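Serpin B3 (Homo sapiens, PDB 4ZK3) probably inhibits target proteases by the serpin mechanism, in which a cleaved reactive-centre loop inserts as an extra strand into the main beta-sheet. Local coordinates at residues T35-M40 against T347-F352; L174-A179 against S315-S320; Q211-Y216 against V334-E339; L232-K237 against L282-F287; L224-A229 against M267-L272. All blocks are in the same frame, centred on the assembly; numbering follows the deposited sequence.

Interaction 1 (T35-M40 against T347-F352)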
# COMPACT_ATOMS: atom_id res chain seq x y z
N THR A 35 7.06 1.54 -1.99
CA THR A 35 7.90 1.92 -3.13
C THR A 35 8.45 3.31 -2.98
O THR A 35 9.64 3.55 -3.18
CB THR A 35 7.14 1.79 -4.44
OG1 THR A 35 6.83 0.41 -4.64
CG2 THR A 35 8.01 2.26 -5.57
N SER A 36 7.59 4.24 -2.62
CA SER A 36 8.01 5.64 -2.47
C SER A 36 9.10 5.81 -1.38
O SER A 36 10.08 6.52 -1.59
CB SER A 36 6.77 6.50 -2.22
OG SER A 36 7.09 7.85 -2.00
N ALA A 37 8.95 5.20 -0.23
CA ALA A 37 9.92 5.30 0.79
C ALA A 37 11.25 4.69 0.39
O ALA A 37 12.30 5.26 0.66
CB ALA A 37 9.41 4.62 2.08
N LEU A 38 11.22 3.54 -0.25
CA LEU A 38 12.47 2.88 -0.66
C LEU A 38 13.14 3.61 -1.84
O LEU A 38 14.33 3.54 -2.00
CB LEU A 38 12.20 1.40 -0.95
CG LEU A 38 11.75 0.63 0.28
CD1 LEU A 38 11.51 -0.82 -0.07
CD2 LEU A 38 12.75 0.81 1.43
N GLY A 39 12.34 4.30 -2.65
CA GLY A 39 12.81 5.11 -3.74
C GLY A 39 13.66 6.24 -3.20
O GLY A 39 14.70 6.56 -3.76
N MET A 40 13.19 6.87 -2.11
CA MET A 40 13.98 7.89 -1.45
C MET A 40 15.29 7.37 -0.87
O MET A 40 16.33 8.09 -0.92
CB MET A 40 13.18 8.55 -0.33
CG MET A 40 12.03 9.44 -0.78
SD MET A 40 11.35 10.37 0.64
CE MET A 40 10.40 9.07 1.42
N THR A 347 4.72 4.44 5.64
CA THR A 347 5.96 3.69 5.74
C THR A 347 7.05 4.57 6.32
O THR A 347 7.23 5.70 5.90
CB THR A 347 6.38 3.22 4.32
OG1 THR A 347 5.29 2.54 3.67
CG2 THR A 347 7.60 2.36 4.38
N ALA A 348 7.78 4.01 7.29
CA ALA A 348 8.92 4.68 7.91
C ALA A 348 10.19 3.87 7.68
O ALA A 348 10.20 2.67 7.88
CB ALA A 348 8.68 4.85 9.42
N VAL A 349 11.25 4.54 7.28
CA VAL A 349 12.56 3.94 7.15
C VAL A 349 13.49 4.70 8.11
O VAL A 349 13.58 5.96 8.04
CB VAL A 349 13.08 4.15 5.71
CG1 VAL A 349 14.57 3.73 5.56
CG2 VAL A 349 12.13 3.43 4.71
N VAL A 350 14.12 3.95 9.03
CA VAL A 350 14.95 4.49 10.12
C VAL A 350 16.41 4.12 9.92
O VAL A 350 16.72 2.98 9.63
CB VAL A 350 14.54 3.90 11.47
CG1 VAL A 350 15.35 4.51 12.61
CG2 VAL A 350 13.08 4.12 11.72
N GLY A 351 17.29 5.11 10.00
CA GLY A 351 18.72 4.91 9.77
C GLY A 351 19.59 5.61 10.80
O GLY A 351 19.15 6.55 11.48
N PHE A 352 20.85 5.18 10.87
CA PHE A 352 21.80 5.63 11.88
C PHE A 352 23.22 5.48 11.37
O PHE A 352 23.49 4.64 10.53
CB PHE A 352 21.61 4.86 13.20
CG PHE A 352 22.07 3.45 13.15
CD1 PHE A 352 21.45 2.52 12.32
CD2 PHE A 352 23.16 3.03 13.94
CE1 PHE A 352 21.89 1.22 12.27
CE2 PHE A 352 23.59 1.70 13.89
CZ PHE A 352 22.95 0.80 13.05
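Thr-347 OG1 is gripped by two groups at once, hydrogen-bonded to Ser-33 OG and to His-330 ND1, while the methyl of the same side chain faces Ala-37. One torsion divides these roles: with chi1 at -51°, OG1 lies beside the backbone N and CG2 lies anti to it, so that CG2 comes to 3.7 Å from Ala-37 CB. Two residues on, Val-349 again projects toward the helix, and its CG2 approaches Ala-37 CB at 4.0 Å. The branched end of Leu-38 reaches in beside it, CD2 lying 4.2 Å from Val-349 CG2. The Ala-37 methyl thus sits against two successive inward-facing side chains of the strand, and Ala-348 between them points away. With only a methyl at Ala-37 facing the strand, helix 31-42 lies close over strand 340-351, the axes of the two short segments passing 8.4 Å apart at 25°. The strand corresponds to the inserted reactive-centre loop of a serpin, and backbone bonds tie Thr-347 to Asn-178 and Val-349 to Leu-176. The chemistry implies a division of labour: methyl packing joins helix to strand, whereas the buried hydroxyl is satisfied by Ser-33 and His-330 at its margin.

Interaction 2 (L174-A179 against S315-S320)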
# COMPACT_ATOMS: atom_id res chain seq x y z
N LEU A 174 18.28 9.63 10.76
CA LEU A 174 17.41 9.74 9.58
C LEU A 174 16.15 8.86 9.78
O LEU A 174 16.26 7.70 10.08
CB LEU A 174 18.21 9.26 8.36
CG LEU A 174 17.42 8.90 7.11
CD1 LEU A 174 17.85 9.64 5.86
CD2 LEU A 174 17.52 7.42 6.84
N VAL A 175 14.97 9.45 9.62
CA VAL A 175 13.74 8.69 9.37
C VAL A 175 13.07 9.28 8.10
O VAL A 175 12.74 10.47 8.02
CB VAL A 175 12.76 8.76 10.53
CG1 VAL A 175 11.44 8.02 10.23
CG2 VAL A 175 13.41 8.22 11.82
N LEU A 176 12.93 8.45 7.08
CA LEU A 176 12.24 8.84 5.89
C LEU A 176 10.84 8.29 6.02
O LEU A 176 10.66 7.14 6.40
CB LEU A 176 12.94 8.25 4.70
CG LEU A 176 14.30 8.86 4.36
CD1 LEU A 176 15.10 7.96 3.45
CD2 LEU A 176 14.07 10.15 3.65
N VAL A 177 9.84 9.10 5.68
CA VAL A 177 8.48 8.70 5.86
C VAL A 177 7.65 8.99 4.63
O VAL A 177 7.81 10.02 4.06
CB VAL A 177 7.89 9.36 7.12
CG1 VAL A 177 6.48 8.85 7.34
CG2 VAL A 177 8.73 8.99 8.33
N ASN A 178 6.83 8.03 4.21
CA ASN A 178 5.78 8.23 3.26
C ASN A 178 4.41 8.03 3.90
O ASN A 178 4.20 7.07 4.63
CB ASN A 178 5.84 7.21 2.10
CG ASN A 178 4.70 7.36 1.14
OD1 ASN A 178 4.76 8.22 0.23
ND2 ASN A 178 3.65 6.66 1.37
N ALA A 179 3.47 8.95 3.66
CA ALA A 179 2.06 8.75 4.03
C ALA A 179 1.15 8.93 2.84
O ALA A 179 1.33 9.87 2.04
CB ALA A 179 1.64 9.72 5.13
N SER A 315 26.32 6.47 0.81
CA SER A 315 27.22 7.60 0.77
C SER A 315 26.66 8.71 -0.09
O SER A 315 27.15 9.87 -0.06
CB SER A 315 28.60 7.16 0.25
OG SER A 315 28.54 6.72 -1.09
N GLY A 316 25.65 8.37 -0.90
CA GLY A 316 24.92 9.42 -1.65
C GLY A 316 24.04 10.35 -0.77
O GLY A 316 23.55 11.41 -1.22
N MET A 317 23.85 9.94 0.47
CA MET A 317 23.08 10.76 1.43
C MET A 317 23.96 11.80 2.10
O MET A 317 23.50 12.91 2.38
CB MET A 317 22.45 9.90 2.50
CG MET A 317 21.29 9.07 1.99
SD MET A 317 20.48 8.16 3.31
CE MET A 317 19.18 7.28 2.48
N THR A 318 25.22 11.41 2.38
CA THR A 318 26.11 12.16 3.24
C THR A 318 27.41 12.58 2.59
O THR A 318 27.99 13.56 3.01
CB THR A 318 26.41 11.35 4.52
OG1 THR A 318 26.74 10.00 4.17
CG2 THR A 318 25.16 11.30 5.45
N GLY A 319 27.86 11.89 1.55
CA GLY A 319 29.20 12.10 1.00
C GLY A 319 30.22 11.05 1.46
O GLY A 319 31.38 11.07 1.03
N SER A 320 29.85 10.15 2.34
CA SER A 320 30.77 9.07 2.69
C SER A 320 29.97 7.93 3.26
O SER A 320 28.83 8.14 3.71
CB SER A 320 31.77 9.53 3.74
OG SER A 320 31.11 9.68 4.97
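Met-317 reaches two leucines of strand 174-185 with the last two atoms of its side chain. SD lies 4.0 Å from Leu-174 CD1, and CE, one bond further, lies 4.2 Å from Leu-176 CD1. The methionine is fully extended beyond CG (chi2 -175°, chi3 -180°), which lets it span the gap between backbones whose nearest CA atoms, those of Leu-174 and Met-317, are 10.0 Å apart. It crosses the Leu-174 side chain at about a right angle, so the touch is local and the buried area small. In the next shell, Tyr-119 of helix 117-127 packs on both Met-317 and Leu-176, and Leu-107 of strand 99-110 touches both leucines, extending the apolar patch behind them.

Further out, the short, weakly bonded helix 315-318 carries the methionine. Gly-319 N donates to Ser-315 O at 2.7 Å, and Gly-319 then leaves the helix with a positive phi of 100°; a weak bond from Thr-318 OG1 to Ser-320 O accompanies this turn. On the strand side, Leu-174 is held by backbone bonding to Gly-351, while Val-175 and Val-177, on the other face, meet Ile-147 of helix 140-153. Met-317 thus joins helix 315-318 to strand 174-185. A central strand with helices packed on both faces is the architecture of the main serpin sheet, sheet A, and the neighbouring strand 340-351 identifies its form with the reactive-centre loop inserted.

Interaction 3 (Q211-Y216 against V334-E339)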
# COMPACT_ATOMS: atom_id res chain seq x y z
N GLN A 211 -22.17 -7.22 9.03
CA GLN A 211 -23.19 -6.38 8.42
C GLN A 211 -22.98 -6.41 6.91
O GLN A 211 -21.93 -5.96 6.39
CB GLN A 211 -23.13 -4.97 9.00
CG GLN A 211 -23.44 -4.89 10.49
CD GLN A 211 -24.89 -5.25 10.78
OE1 GLN A 211 -25.18 -6.29 11.38
NE2 GLN A 211 -25.81 -4.44 10.28
N MET A 212 -23.94 -6.95 6.18
CA MET A 212 -23.81 -7.10 4.73
C MET A 212 -24.55 -6.05 3.95
O MET A 212 -25.76 -5.96 4.03
CB MET A 212 -24.30 -8.50 4.26
CG MET A 212 -23.99 -8.78 2.76
SD MET A 212 -22.20 -8.98 2.52
CE MET A 212 -21.91 -10.57 3.24
N MET A 213 -23.82 -5.27 3.14
CA MET A 213 -24.46 -4.26 2.33
C MET A 213 -24.88 -4.91 1.02
O MET A 213 -24.25 -5.86 0.56
CB MET A 213 -23.54 -3.06 2.04
CG MET A 213 -22.74 -2.55 3.23
SD MET A 213 -21.68 -1.17 2.77
CE MET A 213 -20.59 -1.87 1.52
N ARG A 214 -25.92 -4.39 0.41
CA ARG A 214 -26.54 -5.07 -0.73
C ARG A 214 -27.06 -4.02 -1.69
O ARG A 214 -27.58 -3.02 -1.26
CB ARG A 214 -27.69 -5.95 -0.28
CG ARG A 214 -27.26 -6.98 0.78
CD ARG A 214 -28.27 -8.06 1.18
NE ARG A 214 -29.35 -7.55 2.00
CZ ARG A 214 -30.47 -7.01 1.52
NH1 ARG A 214 -30.63 -6.86 0.21
NH2 ARG A 214 -31.42 -6.59 2.34
N GLN A 215 -26.82 -4.25 -2.99
CA GLN A 215 -27.36 -3.43 -4.04
C GLN A 215 -27.34 -4.23 -5.34
O GLN A 215 -26.57 -5.18 -5.47
CB GLN A 215 -26.60 -2.11 -4.20
CG GLN A 215 -25.21 -2.23 -4.85
CD GLN A 215 -24.56 -0.87 -5.10
OE1 GLN A 215 -23.62 -0.48 -4.42
NE2 GLN A 215 -25.10 -0.13 -6.06
N TYR A 216 -28.22 -3.84 -6.25
CA TYR A 216 -28.45 -4.47 -7.56
C TYR A 216 -28.19 -3.35 -8.52
O TYR A 216 -28.85 -2.32 -8.45
CB TYR A 216 -29.91 -4.96 -7.72
CG TYR A 216 -30.18 -5.82 -8.97
CD1 TYR A 216 -29.95 -7.19 -8.95
CD2 TYR A 216 -30.68 -5.25 -10.17
CE1 TYR A 216 -30.18 -7.98 -10.07
CE2 TYR A 216 -30.92 -6.04 -11.30
CZ TYR A 216 -30.66 -7.40 -11.25
OH TYR A 216 -30.86 -8.22 -12.34
N VAL A 334 -8.08 0.34 6.29
CA VAL A 334 -9.15 0.59 5.34
C VAL A 334 -10.47 0.37 6.06
O VAL A 334 -10.58 -0.55 6.90
CB VAL A 334 -9.04 -0.35 4.07
CG1 VAL A 334 -9.05 -1.82 4.46
CG2 VAL A 334 -10.07 -0.02 3.00
N GLU A 335 -11.45 1.18 5.71
CA GLU A 335 -12.82 0.92 6.12
C GLU A 335 -13.74 1.12 4.95
O GLU A 335 -13.68 2.12 4.26
CB GLU A 335 -13.27 1.87 7.26
CG GLU A 335 -14.71 1.57 7.71
CD GLU A 335 -15.15 2.26 8.97
OE1 GLU A 335 -14.56 3.28 9.34
OE2 GLU A 335 -16.11 1.75 9.57
N VAL A 336 -14.65 0.18 4.78
CA VAL A 336 -15.68 0.23 3.75
C VAL A 336 -17.07 0.37 4.41
O VAL A 336 -17.39 -0.32 5.36
CB VAL A 336 -15.52 -1.09 2.93
CG1 VAL A 336 -16.74 -1.43 2.08
CG2 VAL A 336 -14.28 -0.96 2.05
N THR A 337 -17.86 1.33 3.91
CA THR A 337 -19.19 1.63 4.38
C THR A 337 -20.09 1.73 3.16
O THR A 337 -19.63 1.58 2.02
CB THR A 337 -19.28 2.99 5.13
OG1 THR A 337 -19.18 4.07 4.18
CG2 THR A 337 -18.19 3.10 6.20
N GLU A 338 -21.38 1.98 3.42
CA GLU A 338 -22.37 2.28 2.38
C GLU A 338 -22.08 3.54 1.56
O GLU A 338 -22.50 3.64 0.39
CB GLU A 338 -23.79 2.38 3.02
CG GLU A 338 -24.30 1.08 3.61
CD GLU A 338 -23.91 0.80 5.06
OE1 GLU A 338 -23.00 1.47 5.61
OE2 GLU A 338 -24.49 -0.12 5.70
N GLU A 339 -21.39 4.53 2.15
CA GLU A 339 -21.06 5.78 1.43
C GLU A 339 -19.86 5.69 0.49
O GLU A 339 -19.86 6.32 -0.58
CB GLU A 339 -20.84 6.98 2.40
CG GLU A 339 -22.17 7.62 2.90
CD GLU A 339 -22.97 6.69 3.84
OE1 GLU A 339 -22.33 5.97 4.65
OE2 GLU A 339 -24.23 6.67 3.76
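Met-213 rests its side chain on Thr-337 and Glu-338, in the turn where strand 325-336 of the main serpin sheet gives way to the inserted reactive-centre loop, the region known in serpins as the breach. The dominant interaction is thioether packing on backbone. SD sits 3.2 Å from Glu-338 N and 3.3 Å from Thr-337 C, a close fit over the peptide joining these two residues. The bend at chi3 (-61°) then turns CE over the strand end, 3.6 Å from Thr-337 O.

A second kind of contact is with the aliphatic part of a charged residue: Glu-338 CG lies 3.6 Å from Met-213 SD. Glu-338 is itself folded at chi2 (88°), which swings its carboxylate back past the methionine.

Polar bonds then fix the turn. The carboxylate has partners on both oxygens, OE1 in a salt bridge with Arg-286 NH1 and OE2 hydrogen-bonded to Thr-195 OG1, so this buried carboxylate is probably well compensated. Thr-337 OG1 accepts from Glu-339 N at 3.0 Å, an ST turn, and Thr-337 O receives Trp-186 NE1. On the other side, Met-213 is held in its strand by backbone pairing with Leu-284.

Purely apolar packing finishes the contact, and it rests on a single pair of methyl groups, Met-213 CE and Val-336 CG1, 3.9 Å apart.

Interaction 4 (L232-K237 against L282-F287)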
# COMPACT_ATOMS: atom_id res chain seq x y z
N LEU A 232 -14.93 -8.15 -9.96
CA LEU A 232 -15.80 -7.01 -10.06
C LEU A 232 -15.07 -5.69 -9.89
O LEU A 232 -14.21 -5.56 -9.01
CB LEU A 232 -16.92 -7.11 -9.01
CG LEU A 232 -18.12 -6.21 -9.17
CD1 LEU A 232 -18.99 -6.70 -10.31
CD2 LEU A 232 -18.96 -6.26 -7.93
N GLU A 233 -15.44 -4.68 -10.70
CA GLU A 233 -14.97 -3.31 -10.51
C GLU A 233 -16.10 -2.49 -9.91
O GLU A 233 -17.19 -2.43 -10.44
CB GLU A 233 -14.48 -2.66 -11.83
CG GLU A 233 -14.07 -1.21 -11.69
CD GLU A 233 -14.23 -0.38 -12.92
OE1 GLU A 233 -15.15 -0.63 -13.73
OE2 GLU A 233 -13.46 0.60 -13.03
N ILE A 234 -15.80 -1.82 -8.80
CA ILE A 234 -16.75 -0.98 -8.11
C ILE A 234 -16.17 0.43 -8.19
O ILE A 234 -15.26 0.74 -7.43
CB ILE A 234 -16.96 -1.39 -6.63
CG1 ILE A 234 -17.18 -2.89 -6.50
CG2 ILE A 234 -18.13 -0.63 -6.04
CD1 ILE A 234 -17.28 -3.45 -5.09
N PRO A 235 -16.68 1.29 -9.11
CA PRO A 235 -16.03 2.60 -9.23
C PRO A 235 -16.31 3.55 -8.07
O PRO A 235 -17.40 3.56 -7.50
CB PRO A 235 -16.63 3.18 -10.50
CG PRO A 235 -17.16 2.00 -11.27
CD PRO A 235 -17.63 1.04 -10.21
N TYR A 236 -15.34 4.42 -7.81
CA TYR A 236 -15.60 5.60 -7.02
C TYR A 236 -16.19 6.68 -7.89
O TYR A 236 -15.99 6.73 -9.09
CB TYR A 236 -14.33 6.05 -6.28
CG TYR A 236 -13.92 4.99 -5.26
CD1 TYR A 236 -14.58 4.91 -4.02
CD2 TYR A 236 -12.90 4.11 -5.51
CE1 TYR A 236 -14.26 3.93 -3.09
CE2 TYR A 236 -12.54 3.11 -4.60
CZ TYR A 236 -13.24 3.03 -3.39
OH TYR A 236 -12.93 2.07 -2.48
N LYS A 237 -16.95 7.56 -7.27
CA LYS A 237 -17.57 8.66 -8.00
C LYS A 237 -16.52 9.52 -8.68
O LYS A 237 -15.57 9.97 -8.03
CB LYS A 237 -18.41 9.50 -7.05
CG LYS A 237 -19.27 10.54 -7.75
CD LYS A 237 -20.04 11.38 -6.75
CE LYS A 237 -20.67 12.62 -7.41
NZ LYS A 237 -22.07 12.67 -6.96
N LEU A 282 -24.87 -7.46 -5.85
CA LEU A 282 -23.60 -7.32 -5.11
C LEU A 282 -23.92 -7.29 -3.63
O LEU A 282 -24.65 -6.45 -3.19
CB LEU A 282 -22.89 -6.02 -5.50
CG LEU A 282 -21.69 -5.57 -4.65
CD1 LEU A 282 -20.62 -6.67 -4.57
CD2 LEU A 282 -21.21 -4.27 -5.25
N HIS A 283 -23.38 -8.25 -2.89
CA HIS A 283 -23.40 -8.23 -1.42
C HIS A 283 -21.94 -8.03 -1.00
O HIS A 283 -21.04 -8.88 -1.29
CB HIS A 283 -23.97 -9.53 -0.84
CG HIS A 283 -25.44 -9.77 -1.15
ND1 HIS A 283 -26.12 -10.85 -0.62
CD2 HIS A 283 -26.35 -9.08 -1.89
CE1 HIS A 283 -27.38 -10.84 -1.05
NE2 HIS A 283 -27.55 -9.79 -1.82
N LEU A 284 -21.70 -6.90 -0.34
CA LEU A 284 -20.36 -6.52 0.16
C LEU A 284 -20.46 -6.12 1.62
O LEU A 284 -21.30 -5.32 1.97
CB LEU A 284 -19.88 -5.31 -0.68
CG LEU A 284 -18.42 -4.86 -0.49
CD1 LEU A 284 -17.44 -5.86 -1.08
CD2 LEU A 284 -18.17 -3.48 -1.07
N PRO A 285 -19.64 -6.69 2.48
CA PRO A 285 -19.73 -6.38 3.90
C PRO A 285 -19.14 -4.98 4.26
O PRO A 285 -18.28 -4.45 3.56
CB PRO A 285 -18.95 -7.49 4.56
CG PRO A 285 -17.94 -7.89 3.50
CD PRO A 285 -18.63 -7.71 2.19
N ARG A 286 -19.68 -4.38 5.31
CA ARG A 286 -19.04 -3.26 5.97
C ARG A 286 -17.90 -3.92 6.64
O ARG A 286 -18.09 -4.98 7.24
CB ARG A 286 -19.94 -2.67 7.06
CG ARG A 286 -21.17 -1.98 6.56
CD ARG A 286 -22.06 -1.35 7.66
NE ARG A 286 -21.29 -0.67 8.69
CZ ARG A 286 -21.10 0.64 8.80
NH1 ARG A 286 -21.68 1.53 8.00
NH2 ARG A 286 -20.33 1.07 9.77
N PHE A 287 -16.70 -3.38 6.48
CA PHE A 287 -15.54 -3.97 7.13
C PHE A 287 -14.45 -2.95 7.39
O PHE A 287 -14.39 -1.88 6.74
CB PHE A 287 -14.98 -5.19 6.36
CG PHE A 287 -14.33 -4.88 5.00
CD1 PHE A 287 -12.97 -4.59 4.90
CD2 PHE A 287 -15.04 -4.99 3.86
CE1 PHE A 287 -12.38 -4.42 3.65
CE2 PHE A 287 -14.48 -4.79 2.62
CZ PHE A 287 -13.14 -4.48 2.51
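The segments bearing Leu-232 and Ile-234 on one side and Leu-282 and Leu-284 on the other pass 11.0 Å apart at their axes, with 71° between their chain directions. Such a distance and steep angle belong to layers packed face to face, and here the two strands, from sheets B and C of the serpin fold, meet through side chains alone.

Each strand sends alternate residues inward. Leu-282 takes part twice: its CD1 lies 3.8 Å from Leu-232 CD2, and its CD2 lies 4.0 Å from Ile-234 CD1. Leu-232 and Leu-282 cross at a slant, whereas Ile-234 meets its partners tip to tip. Its extended end (chi2 175°) carries CD1 out between Leu-282 and Leu-284, far enough for one methyl to serve both. Around this group, Phe-219 and Phe-363 each pack on both Leu-232 and Leu-282, while Trp-186 touches Ile-234, so aromatic side chains border the aliphatic group.

The intervening residues show the complementary behaviour. Glu-233 turns to polar partners, with OE1 hydrogen-bonded to His-220 ND1 and OE2 to Ser-242 OG, and His-283 stacks its ring on that of His-364. The alternation of a strand thereby sorts apolar from polar groups: the inward residues build the buried interlayer packing, and of the outward ones, Glu-233 finds polar partners for its buried carboxylate and the partly exposed His-283 stacks. The inner set ends with Ile-234 CD1 at 4.1 Å from Leu-284 CD2.

Interaction 5 (L224-A229 against M267-L272)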
# COMPACT_ATOMS: atom_id res chain seq x y z
N LEU A 224 -13.87 -15.70 -14.20
CA LEU A 224 -12.57 -16.29 -14.50
C LEU A 224 -12.70 -17.78 -14.27
O LEU A 224 -12.19 -18.35 -13.29
CB LEU A 224 -11.51 -15.69 -13.62
CG LEU A 224 -11.54 -14.18 -13.41
CD1 LEU A 224 -10.46 -13.88 -12.38
CD2 LEU A 224 -11.30 -13.38 -14.69
N GLU A 225 -13.45 -18.42 -15.15
CA GLU A 225 -13.59 -19.86 -15.06
C GLU A 225 -12.25 -20.39 -15.52
O GLU A 225 -11.88 -20.21 -16.67
CB GLU A 225 -14.75 -20.43 -15.90
CG GLU A 225 -14.82 -21.97 -15.99
CD GLU A 225 -14.14 -22.76 -14.83
OE1 GLU A 225 -13.86 -22.21 -13.72
OE2 GLU A 225 -13.86 -23.97 -15.05
N ASP A 226 -11.54 -21.03 -14.61
CA ASP A 226 -10.14 -21.39 -14.80
C ASP A 226 -9.40 -21.32 -13.46
O ASP A 226 -8.69 -22.27 -13.10
CB ASP A 226 -9.42 -20.55 -15.89
CG ASP A 226 -9.39 -19.04 -15.60
OD1 ASP A 226 -9.04 -18.68 -14.46
OD2 ASP A 226 -9.66 -18.20 -16.49
N VAL A 227 -9.54 -20.21 -12.73
CA VAL A 227 -9.17 -20.15 -11.30
C VAL A 227 -10.40 -20.28 -10.42
O VAL A 227 -10.27 -20.23 -9.19
CB VAL A 227 -8.39 -18.88 -10.90
CG1 VAL A 227 -6.95 -19.01 -11.35
CG2 VAL A 227 -9.03 -17.61 -11.45
N GLN A 228 -11.56 -20.46 -11.07
CA GLN A 228 -12.86 -20.63 -10.46
C GLN A 228 -13.10 -19.42 -9.56
O GLN A 228 -13.23 -19.54 -8.36
CB GLN A 228 -12.96 -21.97 -9.68
CG GLN A 228 -12.89 -23.27 -10.50
CD GLN A 228 -11.49 -23.56 -11.07
OE1 GLN A 228 -10.51 -23.77 -10.31
NE2 GLN A 228 -11.38 -23.56 -12.40
N ALA A 229 -13.10 -18.23 -10.16
CA ALA A 229 -13.30 -16.99 -9.40
C ALA A 229 -14.08 -16.02 -10.24
O ALA A 229 -14.26 -16.23 -11.46
CB ALA A 229 -11.96 -16.38 -9.03
N MET A 267 -3.25 -8.13 -14.45
CA MET A 267 -3.39 -7.12 -15.49
C MET A 267 -4.33 -7.58 -16.57
O MET A 267 -5.11 -6.80 -17.07
CB MET A 267 -2.03 -6.71 -16.04
CG MET A 267 -1.20 -5.99 -14.97
SD MET A 267 0.41 -5.40 -15.51
CE MET A 267 1.37 -5.42 -13.98
N GLU A 268 -4.31 -8.86 -16.87
CA GLU A 268 -5.19 -9.38 -17.90
C GLU A 268 -6.64 -9.36 -17.43
O GLU A 268 -7.52 -8.74 -18.03
CB GLU A 268 -4.75 -10.79 -18.25
CG GLU A 268 -5.17 -11.24 -19.63
CD GLU A 268 -5.10 -12.73 -19.79
OE1 GLU A 268 -4.07 -13.31 -19.35
OE2 GLU A 268 -6.07 -13.32 -20.32
N TRP A 269 -6.86 -10.03 -16.30
CA TRP A 269 -8.18 -10.32 -15.77
C TRP A 269 -8.98 -9.09 -15.34
O TRP A 269 -10.23 -9.12 -15.33
CB TRP A 269 -8.07 -11.26 -14.57
CG TRP A 269 -7.49 -12.62 -14.91
CD1 TRP A 269 -7.44 -13.19 -16.16
CD2 TRP A 269 -6.95 -13.58 -14.01
NE1 TRP A 269 -6.86 -14.43 -16.08
CE2 TRP A 269 -6.57 -14.70 -14.78
CE3 TRP A 269 -6.74 -13.61 -12.63
CZ2 TRP A 269 -6.01 -15.85 -14.20
CZ3 TRP A 269 -6.16 -14.73 -12.06
CH2 TRP A 269 -5.81 -15.84 -12.84
N THR A 270 -8.27 -8.04 -14.91
CA THR A 270 -8.92 -6.91 -14.25
C THR A 270 -8.88 -5.69 -15.13
O THR A 270 -9.17 -4.59 -14.66
CB THR A 270 -8.29 -6.55 -12.90
OG1 THR A 270 -7.00 -5.95 -13.12
CG2 THR A 270 -8.18 -7.79 -11.99
N SER A 271 -8.58 -5.83 -16.42
CA SER A 271 -8.68 -4.67 -17.27
C SER A 271 -10.13 -4.57 -17.78
O SER A 271 -10.79 -5.58 -18.02
CB SER A 271 -7.73 -4.75 -18.46
OG SER A 271 -8.13 -5.86 -19.23
N LEU A 272 -10.58 -3.33 -17.97
CA LEU A 272 -11.83 -3.00 -18.68
C LEU A 272 -11.99 -3.78 -19.99
O LEU A 272 -13.00 -4.41 -20.23
CB LEU A 272 -11.86 -1.48 -18.97
CG LEU A 272 -12.66 -0.62 -17.98
CD1 LEU A 272 -12.70 -1.23 -16.59
CD2 LEU A 272 -12.16 0.83 -17.95
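Trp-269, the last residue of helix 263-269, spreads its side chain along the hairpin turn 224-229 and meets it at its root, along the ring and at its far end. At the root, CB lies 3.9 Å from Leu-224 CD2. With CG set beside the backbone N (chi1 -63°), the indole lies against Leu-224, and the same leucine methyl continues over the five-membered ring in an off-centre CH-pi contact, CD2 standing 4.3 Å from the ring centroid and 28° off its normal. Further along, the other branch of Leu-224 takes over: CD1 is 3.7 Å from CE3 of the indole and 3.5 Å above the ring plane, displaced toward the rim. At the far end the valine arrives from the opposite direction, with Val-227 CG1 at 3.7 Å and CG2 at 3.9 Å from Trp-269 CH2.

The turn presenting these groups is closed by Leu-224 N bonding to Ala-229 O, and Gln-228 and Ala-229 both face Leu-224 in a G1 beta bulge. The bulge belongs to the hairpin joining strands 206-224 and 229-235. Val-227 also packs on Leu-257 and Lys-260 of helix 254-260, Leu-224 touches Val-231, and Leu-261 touches Trp-269, so the indole is wedged where two consecutive short helices meet the end of a sheet B hairpin.

All five contacts bury their main side chains, but they serve different halves of the molecule. Interactions 1 and 2 share neighbouring strands of sheet A, their backbones bonded to each other, and pack helices on it with aliphatic groups and a thioether. Interactions 3 and 4, with centres about 7 Å apart, lie across the chain's centre from that pair. The neighbouring strands 206-224 and 276-294 link them, yet one sets a thioether on backbone beside a bonded carboxylate and the other is all aliphatic. Interaction 5, about 17 Å from interaction 4 between centres, joins a hairpin turn to a helix end through one indole, and is the one contact with an exposed residue, an aspartate, beside it.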